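Local coordinates for protein francisella virulence factor (Francisella novicida, PDB 5EVF) that is of unknown molecular function but counts as a conserved virulence factor of Francisella bacteria, at residues A[27-32]-A[76-81]; A[35-40]-A[99-104]; A[46-51]-A[60-65]; A[21-26]-A[70-75]. All coordinates share one frame; numbering follows the deposited sequence.

Contact 1 (A[27-32]-A[76-81]); sequences RVYNLQ and AHEIKY
R27, Y29 and E78 meet on one face of a parallel strand pair, 27-30 beside 78-81. NH2 of R27 makes a salt bridge to E78 OE2 at 2.8 Å, reaching that oxygen on its anti side and tilted out of both flat groups, whose planes stand 66° apart; the same NH2 also pairs with D105. A bend at chi3 (-53°) turns R27 NE toward Y29 OH, 3.1 Å away, for a weak hydrogen bond. The Y29 ring in turn offers its edge to the carboxylate, with CE1 3.5 Å from E78 CD and the two planes nearly perpendicular. On the opposite face V28 and I79 lie side by side and point the same way, V28 CG2 3.9 Å from I79 CG1. V28 CG1 reaches CE1 of Y81 at 3.6 Å, the two side chains slanting across one another. Between the strands run backbone hydrogen bonds, beginning with R27 N to H77 O and ending with L31 N to Y81 O. Strand 27-30 is an outermost strand of the five-stranded sheet; V28 and I79 pack on I68 of helix 56-73, while H77 and E78 both face F103 of strand 95-103 in a classic beta bulge.

Contact 2 (A[35-40]-A[99-104]); sequences SDTQGN and RGYAFR
T37 and N40 are laid against the rings of Y101 and F103, and here the packing is tight. The methyl T37 CG2 sits over the middle of the Y101 ring, 3.6 Å from its centroid and only 6° off the normal, a well-centred CH-pi contact. N40 CB lies over one face of F103, shifted toward the rim, at 4.0 Å from the centroid; its amide comes to the edge of Y101, where CG is 3.7 Å from Y101 CD1. With chi1 at 76°, CG stands between the backbone N and the carbonyl carbon, and ND2 donates back to T37 O at 2.7 Å, almost straight and within the amide plane. N40 N reaches the same oxygen from the opposite face of its plane, closing a type II beta turn from T37 to N40 with G39 at positive phi. This turn, in the connection between strands 27-30 and 42-49, lies on the side of strand 95-103 turned from helix 56-73. At the outer side of the contact, Q38 O meets the edge of F103, 3.4 Å from CE2; Q38 is exposed, its side chain leaving the backbone away from the strand. At the wet end a water donates to G39 O at 2.8 Å and accepts from R104 N at 2.9 Å. F103 also makes a cation-pi contact with K80, whose NZ is bonded to D36 O.

Contact 3 (A[46-51]-A[60-65]); sequences TSTHVS and CDKNLK
T48 and N63 supply the shorter of two hydrogen bonds that join strand 46-49 to helix 60-65: T48 OG1 donates to N63 OD1 at 2.7 Å, tilted 32° from the plane of the amide carbonyl. The second bond goes to the helix backbone, from T46 OG1 to N63 O at 3.0 Å. This hydroxyl stands well above the carbonyl plane and beside the C=O bond rather than beyond its end, at a C=O...donor angle of 106°. The T46 and N63 side chains run alongside each other, pointing opposite ways.

Van der Waals contact is modest. T46 OG1 lies 3.4 Å from N63 CB, and the methylene CG of K62 comes to 4.0 Å from T48 OG1. The short axes approach to 7.6 Å. The helix is tied covalently as well, one turn away, by the disulfide from C60 to C83.

T48 OG1 and K62 NZ are both bonded to T6 OG1 of strand 6-12, and N63 ND2 donates to V96 O of strand 95-103. Both ends of the buried N63 amide are therefore satisfied, each by a different strand, which fixes which way round the amide lies. Between these two segments the helix is held by directional bonds, while apolar packing joins it to the sheet elsewhere.

Contact 4 (A[21-26]-A[70-75]); sequences TDPSQV and LAAQHG
T21 N and G75 N take hold of the A72 carbonyl from opposite faces of its plane. The bond from T21 crosses the contact, 2.9 Å from N to A72 O and nearly straight at hydrogen (170°); the one from G75 N, at 3.0 Å to A72 O, belongs to the Schellman motif that ends helix 56-73. G75, at positive phi, is the C-prime residue, and A76 N closes the motif on A71 O. Just before it, the H74 ring has L70 O at its edge, in plane, and stacks with Y10. The loop leading to strand 27-30 thus docks by adding one more donor to a carbonyl already used at the helix terminus.

Next to T21, the D22 carboxylate shapes the loop itself. D22 OD1 accepts two bonds from S24 on the same face, from OG at 2.9 Å and from N at 3.0 Å, well above the plane; the backbone bond makes an Asx turn leading through the 3-10 segment 23-25.

P23 CB, at 3.8 Å, and V26 CG2, at 3.9 Å, meet the A72 methyl carbon CB, as do T21 OG1 and T21 O, each 3.5 Å from it. T21 OG1, held between its own backbone N and carbonyl carbon (chi1 55°), bonds to A76 O. The same torsion sets T21 CG2 anti to the carbonyl carbon, where it rests 3.5 Å from G75 O, an oxygen that accepts from R104 NH1.

Overall arrangement
Contact 3 is the buried one, contact 1 lies at the surface, and contacts 2 and 4 are partly buried. Contacts 1, 2 and 3 reach the same mixed sheet: contact 1 pairs strand 27-30 with 78-84, contact 2 lays a loop on the adjacent strand 95-103, and contact 3 sets helix 56-73 on strand 42-49. That helix also serves contact 4, at its C-terminal end. Chemistry follows place. The edge-strand pair relies on backbone bonds and a salt bridge, the loop on ring faces and a bridging water, the interior on hydroxyl and amide bonds, the helix end on a shared carbonyl. Contacts 2 and 4 meet through the arginine just after strand 95-103.

Contact 1 (A[27-32]-A[76-81])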
loop_
_atom_site.group_PDB
_atom_site.type_symbol
_atom_site.label_atom_id
_atom_site.label_comp_id
_atom_site.label_asym_id
_atom_site.label_seq_id
_atom_site.Cartn_x
_atom_site.Cartn_y
_atom_site.Cartn_z
ATOM N N ARG A 27 -10.623 7.061 0.868
ATOM C CA ARG A 27 -10.106 7.861 1.967
ATOM C C ARG A 27 -8.840 7.202 2.486
ATOM O O ARG A 27 -8.829 5.994 2.746
ATOM C CB ARG A 27 -11.139 7.987 3.084
ATOM C CG ARG A 27 -12.489 8.488 2.577
ATOM C CD ARG A 27 -13.453 8.818 3.713
ATOM N NE ARG A 27 -13.593 7.710 4.648
ATOM C CZ ARG A 27 -14.521 6.761 4.573
ATOM N NH1 ARG A 27 -15.426 6.778 3.603
ATOM N NH2 ARG A 27 -14.542 5.785 5.483
ATOM N N VAL A 28 -7.782 7.992 2.633
ATOM C CA VAL A 28 -6.453 7.465 2.920
ATOM C C VAL A 28 -5.987 8.047 4.244
ATOM O O VAL A 28 -5.926 9.272 4.397
ATOM C CB VAL A 28 -5.468 7.802 1.791
ATOM C CG1 VAL A 28 -4.069 7.389 2.168
ATOM C CG2 VAL A 28 -5.911 7.140 0.492
ATOM N N TYR A 29 -5.623 7.177 5.186
ATOM C CA TYR A 29 -5.193 7.623 6.500
ATOM C C TYR A 29 -3.885 6.943 6.892
ATOM O O TYR A 29 -3.567 5.852 6.422
ATOM C CB TYR A 29 -6.236 7.308 7.567
ATOM C CG TYR A 29 -7.623 7.811 7.257
ATOM C CD1 TYR A 29 -8.654 6.923 6.995
ATOM C CD2 TYR A 29 -7.901 9.165 7.224
ATOM C CE1 TYR A 29 -9.937 7.378 6.719
ATOM C CE2 TYR A 29 -9.176 9.626 6.948
ATOM C CZ TYR A 29 -10.182 8.727 6.689
ATOM O OH TYR A 29 -11.466 9.188 6.439
ATOM N N ASN A 30 -3.143 7.590 7.792
ATOM C CA ASN A 30 -1.941 6.963 8.343
ATOM C C ASN A 30 -2.292 5.834 9.313
ATOM O O ASN A 30 -3.105 6.014 10.228
ATOM C CB ASN A 30 -1.087 7.994 9.075
ATOM C CG ASN A 30 -0.624 9.104 8.196
ATOM O OD1 ASN A 30 -0.673 9.021 6.958
ATOM N ND2 ASN A 30 -0.132 10.175 8.831
ATOM N N LEU A 31 -1.634 4.688 9.142
ATOM C CA LEU A 31 -1.751 3.566 10.067
ATOM C C LEU A 31 -0.844 3.861 11.254
ATOM O O LEU A 31 0.378 3.790 11.127
ATOM C CB LEU A 31 -1.334 2.262 9.395
ATOM C CG LEU A 31 -1.485 0.976 10.212
ATOM C CD1 LEU A 31 -2.953 0.636 10.444
ATOM C CD2 LEU A 31 -0.751 -0.195 9.542
ATOM N N GLN A 32 -1.427 4.187 12.406
ATOM C CA GLN A 32 -0.640 4.580 13.570
ATOM C C GLN A 32 -0.588 3.543 14.681
ATOM O O GLN A 32 0.426 3.457 15.372
ATOM C CB GLN A 32 -1.177 5.886 14.157
ATOM C CG GLN A 32 -1.139 7.045 13.190
ATOM C CD GLN A 32 -1.650 8.313 13.821
ATOM O OE1 GLN A 32 -2.351 8.270 14.833
ATOM N NE2 GLN A 32 -1.295 9.453 13.240
ATOM N N ALA A 76 -12.438 -1.214 -1.759
ATOM C CA ALA A 76 -12.184 -0.461 -0.537
ATOM C C ALA A 76 -12.764 0.945 -0.618
ATOM O O ALA A 76 -12.671 1.616 -1.652
ATOM C CB ALA A 76 -10.683 -0.366 -0.282
ATOM N N HIS A 77 -13.330 1.408 0.498
ATOM C CA HIS A 77 -13.660 2.814 0.665
ATOM C C HIS A 77 -12.576 3.601 1.388
ATOM O O HIS A 77 -12.546 4.835 1.279
ATOM C CB HIS A 77 -14.971 2.950 1.434
ATOM C CG HIS A 77 -16.146 2.396 0.700
ATOM N ND1 HIS A 77 -17.080 1.588 1.303
ATOM C CD2 HIS A 77 -16.537 2.531 -0.589
ATOM C CE1 HIS A 77 -18.002 1.249 0.419
ATOM N NE2 HIS A 77 -17.698 1.812 -0.737
ATOM N N GLU A 78 -11.677 2.916 2.089
ATOM C CA GLU A 78 -10.699 3.566 2.949
ATOM C C GLU A 78 -9.487 2.653 3.072
ATOM O O GLU A 78 -9.626 1.432 3.097
ATOM C CB GLU A 78 -11.338 3.866 4.310
ATOM C CG GLU A 78 -10.427 3.962 5.503
ATOM C CD GLU A 78 -11.222 4.170 6.798
ATOM O OE1 GLU A 78 -10.616 4.111 7.875
ATOM O OE2 GLU A 78 -12.441 4.401 6.719
ATOM N N ILE A 79 -8.291 3.242 3.156
ATOM C CA ILE A 79 -7.112 2.453 3.494
ATOM C C ILE A 79 -6.341 3.190 4.573
ATOM O O ILE A 79 -6.322 4.422 4.608
ATOM C CB ILE A 79 -6.178 2.167 2.302
ATOM C CG1 ILE A 79 -5.660 3.464 1.684
ATOM C CG2 ILE A 79 -6.884 1.320 1.273
ATOM C CD1 ILE A 79 -4.579 3.184 0.635
ATOM N N LYS A 80 -5.706 2.418 5.456
ATOM C CA LYS A 80 -4.786 2.932 6.461
ATOM C C LYS A 80 -3.449 2.268 6.184
ATOM O O LYS A 80 -3.379 1.038 6.138
ATOM C CB LYS A 80 -5.274 2.616 7.879
ATOM C CG LYS A 80 -6.698 3.097 8.174
ATOM C CD LYS A 80 -7.083 2.818 9.636
ATOM C CE LYS A 80 -8.580 3.036 9.871
ATOM N NZ LYS A 80 -9.012 2.543 11.223
ATOM N N TYR A 81 -2.396 3.064 5.978
ATOM C CA TYR A 81 -1.162 2.501 5.458
ATOM C C TYR A 81 0.063 3.008 6.215
ATOM O O TYR A 81 0.025 4.012 6.945
ATOM C CB TYR A 81 -1.007 2.836 3.965
ATOM C CG TYR A 81 -0.548 4.255 3.794
ATOM C CD1 TYR A 81 -1.433 5.318 3.958
ATOM C CD2 TYR A 81 0.791 4.547 3.544
ATOM C CE1 TYR A 81 -1.002 6.640 3.843
ATOM C CE2 TYR A 81 1.224 5.866 3.440
ATOM C CZ TYR A 81 0.326 6.899 3.594
ATOM O OH TYR A 81 0.756 8.202 3.482
#

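Contact 2 (A[35-40]-A[99-104])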
loop_
_atom_site.group_PDB
_atom_site.type_symbol
_atom_site.label_atom_id
_atom_site.label_comp_id
_atom_site.label_asym_id
_atom_site.label_seq_id
_atom_site.Cartn_x
_atom_site.Cartn_y
_atom_site.Cartn_z
ATOM N N SER A 35 -4.518 -1.198 16.960
ATOM C CA SER A 35 -5.975 -1.184 16.992
ATOM C C SER A 35 -6.583 -0.550 15.748
ATOM O O SER A 35 -7.773 -0.759 15.483
ATOM C CB SER A 35 -6.455 -0.440 18.236
ATOM O OG SER A 35 -6.030 0.910 18.206
ATOM N N ASP A 36 -5.805 0.225 14.985
ATOM C CA ASP A 36 -6.306 0.797 13.741
ATOM C C ASP A 36 -6.727 -0.265 12.737
ATOM O O ASP A 36 -7.506 0.040 11.831
ATOM C CB ASP A 36 -5.249 1.687 13.067
ATOM C CG ASP A 36 -5.079 3.027 13.744
ATOM O OD1 ASP A 36 -5.948 3.414 14.554
ATOM O OD2 ASP A 36 -4.074 3.710 13.445
ATOM N N THR A 37 -6.197 -1.487 12.836
ATOM C CA THR A 37 -6.553 -2.507 11.855
ATOM C C THR A 37 -7.930 -3.110 12.100
ATOM O O THR A 37 -8.469 -3.760 11.202
ATOM C CB THR A 37 -5.521 -3.633 11.837
ATOM O OG1 THR A 37 -5.563 -4.340 13.082
ATOM C CG2 THR A 37 -4.121 -3.082 11.595
ATOM N N GLN A 38 -8.503 -2.912 13.288
ATOM C CA GLN A 38 -9.789 -3.509 13.633
ATOM C C GLN A 38 -10.864 -3.190 12.598
ATOM O O GLN A 38 -11.111 -2.027 12.271
ATOM C CB GLN A 38 -10.231 -3.015 15.010
ATOM C CG GLN A 38 -11.662 -3.374 15.358
ATOM C CD GLN A 38 -12.129 -2.709 16.636
ATOM O OE1 GLN A 38 -11.592 -2.966 17.714
ATOM N NE2 GLN A 38 -13.133 -1.844 16.522
ATOM N N GLY A 39 -11.516 -4.237 12.094
ATOM C CA GLY A 39 -12.598 -4.090 11.145
ATOM C C GLY A 39 -12.201 -4.127 9.686
ATOM O O GLY A 39 -13.080 -4.033 8.821
ATOM N N ASN A 40 -10.916 -4.275 9.379
ATOM C CA ASN A 40 -10.498 -4.250 7.985
ATOM C C ASN A 40 -11.031 -5.469 7.240
ATOM O O ASN A 40 -11.339 -6.508 7.829
ATOM C CB ASN A 40 -8.972 -4.177 7.874
ATOM C CG ASN A 40 -8.292 -5.507 8.157
ATOM O OD1 ASN A 40 -8.095 -6.315 7.247
ATOM N ND2 ASN A 40 -7.930 -5.742 9.416
ATOM N N ARG A 99 2.422 -1.394 3.720
ATOM C CA ARG A 99 1.370 -2.259 4.250
ATOM C C ARG A 99 0.133 -1.403 4.442
ATOM O O ARG A 99 0.195 -0.371 5.120
ATOM C CB ARG A 99 1.805 -2.884 5.575
ATOM C CG ARG A 99 0.715 -3.675 6.310
ATOM C CD ARG A 99 0.559 -5.046 5.689
ATOM N NE ARG A 99 1.761 -5.848 5.844
ATOM C CZ ARG A 99 1.982 -6.684 6.863
ATOM N NH1 ARG A 99 1.067 -6.863 7.823
ATOM N NH2 ARG A 99 3.122 -7.371 6.926
ATOM N N GLY A 100 -0.964 -1.803 3.824
ATOM C CA GLY A 100 -2.211 -1.064 3.933
ATOM C C GLY A 100 -3.313 -2.002 4.376
ATOM O O GLY A 100 -3.283 -3.194 4.071
ATOM N N TYR A 101 -4.225 -1.473 5.179
ATOM C CA TYR A 101 -5.424 -2.205 5.571
ATOM C C TYR A 101 -6.611 -1.534 4.913
ATOM O O TYR A 101 -6.734 -0.305 4.965
ATOM C CB TYR A 101 -5.571 -2.249 7.087
ATOM C CG TYR A 101 -4.483 -3.112 7.684
ATOM C CD1 TYR A 101 -4.733 -4.442 7.967
ATOM C CD2 TYR A 101 -3.208 -2.614 7.913
ATOM C CE1 TYR A 101 -3.768 -5.254 8.477
ATOM C CE2 TYR A 101 -2.211 -3.441 8.429
ATOM C CZ TYR A 101 -2.514 -4.755 8.717
ATOM O OH TYR A 101 -1.567 -5.619 9.232
ATOM N N ALA A 102 -7.468 -2.338 4.281
ATOM C CA ALA A 102 -8.604 -1.836 3.525
ATOM C C ALA A 102 -9.880 -1.948 4.344
ATOM O O ALA A 102 -10.065 -2.910 5.091
ATOM C CB ALA A 102 -8.771 -2.612 2.219
ATOM N N PHE A 103 -10.768 -0.970 4.171
ATOM C CA PHE A 103 -12.014 -0.901 4.914
ATOM C C PHE A 103 -13.163 -0.590 3.969
ATOM O O PHE A 103 -12.980 0.068 2.941
ATOM C CB PHE A 103 -11.938 0.169 5.998
ATOM C CG PHE A 103 -10.866 -0.083 7.015
ATOM C CD1 PHE A 103 -9.545 0.258 6.756
ATOM C CD2 PHE A 103 -11.175 -0.641 8.239
ATOM C CE1 PHE A 103 -8.557 0.026 7.697
ATOM C CE2 PHE A 103 -10.180 -0.864 9.188
ATOM C CZ PHE A 103 -8.879 -0.536 8.913
ATOM N N ARG A 104 -14.345 -1.100 4.323
ATOM C CA ARG A 104 -15.612 -0.766 3.679
ATOM C C ARG A 104 -16.501 -0.022 4.662
ATOM O O ARG A 104 -16.542 -0.364 5.849
ATOM C CB ARG A 104 -16.370 -2.016 3.233
ATOM C CG ARG A 104 -15.733 -2.806 2.135
ATOM C CD ARG A 104 -16.157 -2.282 0.796
ATOM N NE ARG A 104 -17.558 -2.514 0.445
ATOM C CZ ARG A 104 -18.063 -2.222 -0.753
ATOM N NH1 ARG A 104 -17.277 -1.707 -1.697
ATOM N NH2 ARG A 104 -19.347 -2.441 -1.022
HETATM O O HOH W 1 -14.333 -2.499 6.871
#

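Contact 3 (A[46-51]-A[60-65])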
loop_
_atom_site.group_PDB
_atom_site.type_symbol
_atom_site.label_atom_id
_atom_site.label_comp_id
_atom_site.label_asym_id
_atom_site.label_seq_id
_atom_site.Cartn_x
_atom_site.Cartn_y
_atom_site.Cartn_z
ATOM N N THR A 46 2.352 -3.234 -1.271
ATOM C CA THR A 46 3.060 -2.863 -2.488
ATOM C C THR A 46 4.541 -2.696 -2.184
ATOM O O THR A 46 4.946 -2.521 -1.034
ATOM C CB THR A 46 2.504 -1.573 -3.109
ATOM O OG1 THR A 46 2.501 -0.529 -2.130
ATOM C CG2 THR A 46 1.089 -1.785 -3.572
ATOM N N SER A 47 5.355 -2.753 -3.233
ATOM C CA SER A 47 6.780 -2.582 -3.006
ATOM C C SER A 47 7.453 -2.137 -4.294
ATOM O O SER A 47 7.023 -2.487 -5.391
ATOM C CB SER A 47 7.411 -3.872 -2.490
ATOM O OG SER A 47 7.403 -4.856 -3.490
ATOM N N THR A 48 8.519 -1.359 -4.134
ATOM C CA THR A 48 9.310 -0.833 -5.241
ATOM C C THR A 48 10.780 -0.956 -4.868
ATOM O O THR A 48 11.156 -0.645 -3.739
ATOM C CB THR A 48 8.979 0.640 -5.506
ATOM O OG1 THR A 48 7.562 0.800 -5.621
ATOM C CG2 THR A 48 9.698 1.155 -6.773
ATOM N N HIS A 49 11.614 -1.410 -5.802
ATOM C CA HIS A 49 13.042 -1.471 -5.517
ATOM C C HIS A 49 13.634 -0.073 -5.437
ATOM O O HIS A 49 13.154 0.866 -6.077
ATOM C CB HIS A 49 13.789 -2.290 -6.575
ATOM C CG HIS A 49 13.669 -3.766 -6.377
ATOM N ND1 HIS A 49 12.815 -4.550 -7.124
ATOM C CD2 HIS A 49 14.273 -4.599 -5.497
ATOM C CE1 HIS A 49 12.910 -5.805 -6.722
ATOM N NE2 HIS A 49 13.788 -5.861 -5.736
ATOM N N VAL A 50 14.694 0.049 -4.637
ATOM C CA VAL A 50 15.281 1.354 -4.343
ATOM C C VAL A 50 16.085 1.870 -5.526
ATOM O O VAL A 50 15.950 3.036 -5.928
ATOM C CB VAL A 50 16.147 1.263 -3.075
ATOM C CG1 VAL A 50 17.020 2.509 -2.929
ATOM C CG2 VAL A 50 15.258 1.058 -1.851
ATOM N N SER A 51 16.932 1.015 -6.097
ATOM C CA SER A 51 17.782 1.373 -7.235
ATOM C C SER A 51 18.590 2.611 -6.845
ATOM O O SER A 51 19.247 2.598 -5.794
ATOM C CB SER A 51 16.906 1.521 -8.469
ATOM O OG SER A 51 17.684 1.907 -9.585
ATOM N N CYS A 60 7.767 5.990 -1.137
ATOM C CA CYS A 60 6.562 5.758 -0.349
ATOM C C CYS A 60 5.325 6.215 -1.117
ATOM O O CYS A 60 4.317 5.502 -1.189
ATOM C CB CYS A 60 6.696 6.485 0.990
ATOM S SG CYS A 60 5.281 6.313 2.085
ATOM N N ASP A 61 5.399 7.382 -1.753
ATOM C CA ASP A 61 4.238 7.849 -2.506
ATOM C C ASP A 61 3.928 6.934 -3.690
ATOM O O ASP A 61 2.756 6.674 -3.992
ATOM C CB ASP A 61 4.465 9.275 -2.994
ATOM C CG ASP A 61 3.166 9.934 -3.406
ATOM O OD1 ASP A 61 2.318 10.163 -2.510
ATOM O OD2 ASP A 61 2.975 10.184 -4.616
ATOM N N LYS A 62 4.966 6.457 -4.376
ATOM C CA LYS A 62 4.781 5.517 -5.476
ATOM C C LYS A 62 4.063 4.268 -4.985
ATOM O O LYS A 62 3.112 3.792 -5.615
ATOM C CB LYS A 62 6.149 5.154 -6.059
ATOM C CG LYS A 62 6.134 4.166 -7.226
ATOM C CD LYS A 62 6.306 4.869 -8.562
ATOM C CE LYS A 62 6.024 3.929 -9.732
ATOM N NZ LYS A 62 7.011 2.805 -9.852
ATOM N N ASN A 63 4.518 3.723 -3.854
ATOM C CA ASN A 63 3.832 2.582 -3.252
ATOM C C ASN A 63 2.385 2.917 -2.915
ATOM O O ASN A 63 1.475 2.092 -3.110
ATOM C CB ASN A 63 4.566 2.116 -1.992
ATOM C CG ASN A 63 5.860 1.408 -2.298
ATOM O OD1 ASN A 63 5.998 0.825 -3.368
ATOM N ND2 ASN A 63 6.772 1.352 -1.322
ATOM N N LEU A 64 2.149 4.120 -2.401
ATOM C CA LEU A 64 0.803 4.471 -1.954
ATOM C C LEU A 64 -0.154 4.595 -3.133
ATOM O O LEU A 64 -1.302 4.140 -3.054
ATOM C CB LEU A 64 0.839 5.778 -1.148
ATOM C CG LEU A 64 -0.522 6.340 -0.729
ATOM C CD1 LEU A 64 -1.279 5.337 0.141
ATOM C CD2 LEU A 64 -0.322 7.671 -0.005
ATOM N N LYS A 65 0.284 5.217 -4.231
ATOM C CA LYS A 65 -0.627 5.371 -5.363
ATOM C C LYS A 65 -1.023 4.019 -5.937
ATOM O O LYS A 65 -2.187 3.817 -6.304
ATOM C CB LYS A 65 -0.024 6.280 -6.436
ATOM C CG LYS A 65 0.137 7.703 -5.890
ATOM C CD LYS A 65 -0.644 8.734 -6.690
ATOM C CE LYS A 65 -1.056 9.910 -5.782
ATOM N NZ LYS A 65 -2.121 10.773 -6.362
#

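Contact 4 (A[21-26]-A[70-75])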
loop_
_atom_site.group_PDB
_atom_site.type_symbol
_atom_site.label_atom_id
_atom_site.label_comp_id
_atom_site.label_asym_id
_atom_site.label_seq_id
_atom_site.Cartn_x
_atom_site.Cartn_y
_atom_site.Cartn_z
ATOM N N THR A 21 -14.427 0.328 -6.482
ATOM C CA THR A 21 -14.722 1.700 -6.116
ATOM C C THR A 21 -13.843 2.636 -6.933
ATOM O O THR A 21 -12.901 2.214 -7.609
ATOM C CB THR A 21 -14.501 1.928 -4.615
ATOM O OG1 THR A 21 -13.176 1.535 -4.279
ATOM C CG2 THR A 21 -15.457 1.080 -3.801
ATOM N N ASP A 22 -14.180 3.913 -6.890
ATOM C CA ASP A 22 -13.401 4.924 -7.591
ATOM C C ASP A 22 -12.148 5.221 -6.779
ATOM O O ASP A 22 -12.260 5.710 -5.650
ATOM C CB ASP A 22 -14.241 6.177 -7.773
ATOM C CG ASP A 22 -13.530 7.272 -8.542
ATOM O OD1 ASP A 22 -12.300 7.234 -8.723
ATOM O OD2 ASP A 22 -14.222 8.213 -8.956
ATOM N N PRO A 23 -10.946 4.950 -7.304
ATOM C CA PRO A 23 -9.732 5.190 -6.506
ATOM C C PRO A 23 -9.571 6.629 -6.050
ATOM O O PRO A 23 -9.038 6.863 -4.957
ATOM C CB PRO A 23 -8.586 4.763 -7.444
ATOM C CG PRO A 23 -9.162 4.604 -8.782
ATOM C CD PRO A 23 -10.658 4.534 -8.688
ATOM N N SER A 24 -10.028 7.604 -6.836
ATOM C CA SER A 24 -9.885 8.983 -6.394
ATOM C C SER A 24 -10.763 9.304 -5.186
ATOM O O SER A 24 -10.541 10.331 -4.535
ATOM C CB SER A 24 -10.195 9.939 -7.544
ATOM O OG SER A 24 -11.570 9.938 -7.861
ATOM N N GLN A 25 -11.741 8.467 -4.856
ATOM C CA GLN A 25 -12.576 8.746 -3.697
ATOM C C GLN A 25 -12.232 7.869 -2.497
ATOM O O GLN A 25 -12.919 7.948 -1.472
ATOM C CB GLN A 25 -14.055 8.599 -4.067
ATOM C CG GLN A 25 -14.474 9.384 -5.325
ATOM C CD GLN A 25 -14.295 10.905 -5.215
ATOM O OE1 GLN A 25 -15.147 11.609 -4.660
ATOM N NE2 GLN A 25 -13.202 11.419 -5.782
ATOM N N VAL A 26 -11.189 7.041 -2.594
ATOM C CA VAL A 26 -10.730 6.281 -1.434
ATOM C C VAL A 26 -10.194 7.241 -0.384
ATOM O O VAL A 26 -9.400 8.134 -0.693
ATOM C CB VAL A 26 -9.646 5.273 -1.851
ATOM C CG1 VAL A 26 -9.011 4.642 -0.619
ATOM C CG2 VAL A 26 -10.238 4.191 -2.773
ATOM N N LEU A 70 -5.103 -0.453 -6.184
ATOM C CA LEU A 70 -5.394 -1.872 -6.003
ATOM C C LEU A 70 -6.507 -2.076 -4.981
ATOM O O LEU A 70 -7.418 -2.881 -5.193
ATOM C CB LEU A 70 -4.113 -2.618 -5.601
ATOM C CG LEU A 70 -4.069 -4.143 -5.594
ATOM C CD1 LEU A 70 -4.518 -4.747 -6.921
ATOM C CD2 LEU A 70 -2.638 -4.576 -5.280
ATOM N N ALA A 71 -6.480 -1.320 -3.882
ATOM C CA ALA A 71 -7.542 -1.467 -2.893
ATOM C C ALA A 71 -8.895 -1.089 -3.479
ATOM O O ALA A 71 -9.899 -1.769 -3.225
ATOM C CB ALA A 71 -7.225 -0.626 -1.658
ATOM N N ALA A 72 -8.932 -0.034 -4.301
ATOM C CA ALA A 72 -10.179 0.374 -4.947
ATOM C C ALA A 72 -10.676 -0.694 -5.908
ATOM O O ALA A 72 -11.885 -0.925 -6.032
ATOM C CB ALA A 72 -9.969 1.688 -5.693
ATOM N N GLN A 73 -9.758 -1.355 -6.611
ATOM C CA GLN A 73 -10.168 -2.425 -7.510
ATOM C C GLN A 73 -10.877 -3.538 -6.759
ATOM O O GLN A 73 -11.723 -4.234 -7.334
ATOM C CB GLN A 73 -8.954 -2.959 -8.268
ATOM C CG GLN A 73 -8.587 -2.078 -9.438
ATOM C CD GLN A 73 -7.249 -2.407 -10.057
ATOM O OE1 GLN A 73 -6.854 -1.787 -11.047
ATOM N NE2 GLN A 73 -6.538 -3.372 -9.480
ATOM N N HIS A 74 -10.567 -3.711 -5.475
ATOM C CA HIS A 74 -11.181 -4.737 -4.655
ATOM C C HIS A 74 -12.250 -4.200 -3.717
ATOM O O HIS A 74 -12.675 -4.916 -2.804
ATOM C CB HIS A 74 -10.095 -5.484 -3.881
ATOM C CG HIS A 74 -9.154 -6.212 -4.781
ATOM N ND1 HIS A 74 -9.356 -7.523 -5.155
ATOM C CD2 HIS A 74 -8.041 -5.800 -5.429
ATOM C CE1 HIS A 74 -8.393 -7.891 -5.982
ATOM N NE2 HIS A 74 -7.582 -6.866 -6.164
ATOM N N GLY A 75 -12.710 -2.973 -3.937
ATOM C CA GLY A 75 -13.897 -2.472 -3.270
ATOM C C GLY A 75 -13.671 -1.606 -2.054
ATOM O O GLY A 75 -14.641 -1.285 -1.368
#